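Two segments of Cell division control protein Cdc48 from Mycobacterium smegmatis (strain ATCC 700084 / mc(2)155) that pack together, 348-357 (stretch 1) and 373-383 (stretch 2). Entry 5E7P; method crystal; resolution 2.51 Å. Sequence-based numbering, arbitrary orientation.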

# COMPACT_ATOMS: atom_id res chain seq x y z
N ILE A 348 -24.65 14.71 1.16
CA ILE A 348 -23.73 14.31 2.22
C ILE A 348 -22.70 15.41 2.47
O ILE A 348 -22.40 15.74 3.61
CB ILE A 348 -23.03 12.98 1.89
CG1 ILE A 348 -24.06 11.85 1.82
CG2 ILE A 348 -21.98 12.66 2.94
CD1 ILE A 348 -23.46 10.50 1.48
N LEU A 349 -22.17 15.97 1.38
CA LEU A 349 -21.21 17.06 1.47
C LEU A 349 -21.82 18.31 2.10
O LEU A 349 -21.14 19.06 2.80
CB LEU A 349 -20.64 17.39 0.08
CG LEU A 349 -19.64 16.37 -0.49
CD1 LEU A 349 -19.57 16.46 -2.00
CD2 LEU A 349 -18.26 16.56 0.12
N ALA A 350 -23.11 18.53 1.84
CA ALA A 350 -23.81 19.68 2.40
C ALA A 350 -23.92 19.57 3.92
O ALA A 350 -23.84 20.57 4.62
CB ALA A 350 -25.19 19.81 1.78
N GLU A 351 -24.09 18.34 4.41
CA GLU A 351 -24.13 18.09 5.85
C GLU A 351 -22.77 18.33 6.50
O GLU A 351 -22.68 18.97 7.55
CB GLU A 351 -24.63 16.68 6.15
CG GLU A 351 -26.13 16.50 6.01
CD GLU A 351 -26.91 17.40 6.96
OE1 GLU A 351 -26.61 17.40 8.17
OE2 GLU A 351 -27.83 18.11 6.49
N LEU A 352 -21.71 17.80 5.88
CA LEU A 352 -20.35 18.01 6.36
C LEU A 352 -20.00 19.49 6.38
O LEU A 352 -19.43 20.00 7.34
CB LEU A 352 -19.34 17.26 5.49
CG LEU A 352 -19.39 15.73 5.43
CD1 LEU A 352 -18.21 15.20 4.62
CD2 LEU A 352 -19.41 15.12 6.82
N ARG A 353 -20.35 20.18 5.29
CA ARG A 353 -20.10 21.62 5.17
C ARG A 353 -20.80 22.39 6.29
O ARG A 353 -20.25 23.35 6.83
CB ARG A 353 -20.57 22.10 3.79
CG ARG A 353 -20.07 23.48 3.41
CD ARG A 353 -20.44 23.82 1.97
NE ARG A 353 -19.91 22.85 1.02
CZ ARG A 353 -20.66 22.04 0.28
NH1 ARG A 353 -21.98 22.08 0.38
NH2 ARG A 353 -20.08 21.19 -0.56
N LYS A 354 -22.00 21.95 6.63
CA LYS A 354 -22.76 22.53 7.74
C LYS A 354 -22.02 22.31 9.06
O LYS A 354 -22.02 23.18 9.93
CB LYS A 354 -24.16 21.91 7.79
CG LYS A 354 -24.89 22.11 9.10
CD LYS A 354 -26.20 21.33 9.11
CE LYS A 354 -26.81 21.29 10.51
NZ LYS A 354 -27.13 22.64 11.03
N ALA A 355 -21.40 21.14 9.19
CA ALA A 355 -20.65 20.81 10.40
C ALA A 355 -19.40 21.68 10.55
O ALA A 355 -19.12 22.21 11.62
CB ALA A 355 -20.29 19.33 10.42
N VAL A 356 -18.65 21.82 9.46
CA VAL A 356 -17.41 22.59 9.46
C VAL A 356 -17.64 24.06 9.81
O VAL A 356 -16.82 24.69 10.46
CB VAL A 356 -16.69 22.46 8.10
CG1 VAL A 356 -15.44 23.33 8.06
CG2 VAL A 356 -16.33 21.01 7.83
N ALA A 357 -18.79 24.59 9.39
CA ALA A 357 -19.11 25.99 9.65
C ALA A 357 -19.61 26.22 11.08
O ALA A 357 -19.81 27.37 11.49
CB ALA A 357 -20.14 26.49 8.64
N VAL A 373 -10.93 10.23 -2.83
CA VAL A 373 -12.05 10.90 -2.18
C VAL A 373 -12.62 11.98 -3.10
O VAL A 373 -11.87 12.63 -3.83
CB VAL A 373 -11.63 11.53 -0.84
CG1 VAL A 373 -12.83 12.13 -0.13
CG2 VAL A 373 -10.98 10.49 0.04
N ASP A 374 -13.94 12.13 -3.07
CA ASP A 374 -14.67 13.16 -3.81
C ASP A 374 -13.92 14.49 -3.77
O ASP A 374 -13.54 14.96 -2.70
CB ASP A 374 -16.07 13.33 -3.21
CG ASP A 374 -17.04 14.04 -4.14
OD1 ASP A 374 -16.65 14.98 -4.86
OD2 ASP A 374 -18.22 13.64 -4.15
N ALA A 375 -13.69 15.07 -4.94
CA ALA A 375 -12.90 16.30 -5.06
C ALA A 375 -13.47 17.44 -4.22
O ALA A 375 -12.73 18.30 -3.75
CB ALA A 375 -12.79 16.72 -6.51
N ARG A 376 -14.79 17.44 -4.04
CA ARG A 376 -15.48 18.51 -3.33
C ARG A 376 -15.23 18.46 -1.82
O ARG A 376 -15.60 19.39 -1.10
CB ARG A 376 -16.97 18.47 -3.64
CG ARG A 376 -17.29 18.69 -5.11
CD ARG A 376 -18.74 18.37 -5.43
NE ARG A 376 -19.05 16.96 -5.25
CZ ARG A 376 -20.26 16.43 -5.38
NH1 ARG A 376 -21.30 17.21 -5.69
NH2 ARG A 376 -20.44 15.13 -5.19
N LEU A 377 -14.61 17.38 -1.35
CA LEU A 377 -14.23 17.27 0.06
C LEU A 377 -12.91 17.98 0.29
O LEU A 377 -12.69 18.59 1.33
CB LEU A 377 -14.13 15.80 0.50
CG LEU A 377 -13.65 15.53 1.93
CD1 LEU A 377 -14.46 14.43 2.59
CD2 LEU A 377 -12.17 15.18 1.94
N ARG A 378 -12.03 17.89 -0.70
CA ARG A 378 -10.74 18.57 -0.65
C ARG A 378 -10.92 20.00 -1.14
O ARG A 378 -10.37 20.40 -2.17
CB ARG A 378 -9.73 17.80 -1.50
CG ARG A 378 -9.65 16.32 -1.14
CD ARG A 378 -8.75 15.55 -2.10
NE ARG A 378 -9.48 14.97 -3.22
CZ ARG A 378 -9.04 14.94 -4.47
NH1 ARG A 378 -7.87 15.48 -4.78
NH2 ARG A 378 -9.77 14.38 -5.42
N ALA A 379 -11.70 20.76 -0.38
CA ALA A 379 -12.05 22.12 -0.74
C ALA A 379 -12.08 22.96 0.54
O ALA A 379 -12.27 22.41 1.62
CB ALA A 379 -13.41 22.14 -1.43
N PRO A 380 -11.90 24.28 0.41
CA PRO A 380 -11.87 25.18 1.57
C PRO A 380 -13.10 25.07 2.48
O PRO A 380 -12.98 25.33 3.68
CB PRO A 380 -11.83 26.57 0.93
CG PRO A 380 -11.14 26.36 -0.36
CD PRO A 380 -11.58 25.00 -0.84
N GLU A 381 -14.24 24.68 1.92
CA GLU A 381 -15.48 24.64 2.69
C GLU A 381 -15.60 23.40 3.58
O GLU A 381 -16.31 23.43 4.59
CB GLU A 381 -16.70 24.73 1.76
CG GLU A 381 -16.77 26.01 0.93
CD GLU A 381 -15.91 25.95 -0.32
OE1 GLU A 381 -15.74 24.84 -0.87
OE2 GLU A 381 -15.40 27.01 -0.74
N VAL A 382 -14.93 22.32 3.21
CA VAL A 382 -14.94 21.10 4.01
C VAL A 382 -13.56 20.82 4.60
O VAL A 382 -13.26 21.26 5.71
CB VAL A 382 -15.44 19.89 3.20
CG1 VAL A 382 -15.71 18.71 4.13
CG2 VAL A 382 -16.69 20.25 2.42
N CYS A 383 -12.73 20.10 3.86
CA CYS A 383 -11.34 19.87 4.28
C CYS A 383 -10.40 20.85 3.58
O CYS A 383 -10.04 20.66 2.42
CB CYS A 383 -10.90 18.43 4.01
SG CYS A 383 -11.74 17.20 5.04
O HOH W 1 -18.45 24.96 5.74
O HOH W 2 -17.76 21.43 -1.39

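Stretch 1 is already helical at Ile348, whereas stretch 2 is an irregular segment laid along one side of that helix: Leu377 lies nearest Leu349, and Val382 nearest Arg353, their CA atoms 5.3 Å apart. No direct hydrogen bond joins the two; side-chain packing and two bridging waters do the work.

Stretch 2 first organises itself. Asp374 OD1 accepts from the backbone N of Arg376 (3.2 Å) and from its NE (3.1 Å), while Asp374 OD2 forms a salt bridge with Arg376 NH2 (2.9 Å). The paired carboxylate oxygens match the paired guanidinium nitrogens and fix the orientation of the group, one face of which is covered by carbon: Leu349 CD1 lies over it, 3.3 Å from Arg376 NE. Such a face forms no hydrogen bonds, so a methyl group suits it. Water 2 accepts from Arg353 NH2 (2.5 Å) and donates to Arg376 O (3.0 Å).

Leu377 continues the apolar surface. Its CB lies 4.2 Å from Leu349 CD2, and its CD1 lies 4.3 Å from Leu352 CD1, so one leucine touches two residues about a helical turn apart.

The chain then turns back through a type I turn from Ala379 to Val382, closed by Val382 N donating to Ala379 O (3.1 Å). Within it, Glu381 meets Arg353 through carbon rather than charge: Glu381 CB sits 3.8 Å from Arg353 NE, at the guanidinium edge, and no salt bridge forms. The exposed turn suits a charged residue. Glu381 O lies 3.6 Å from Val356 CG1, an ordinary van der Waals contact, and takes a hydrogen bond from water 1 (2.9 Å), which also donates to Arg353 O (2.6 Å).

Val382 completes the packing, its CG1 4.1 Å from Leu352 CB and 4.4 Å from Val356 CG2. A single methyl of this short, apolar side chain reaches both residues.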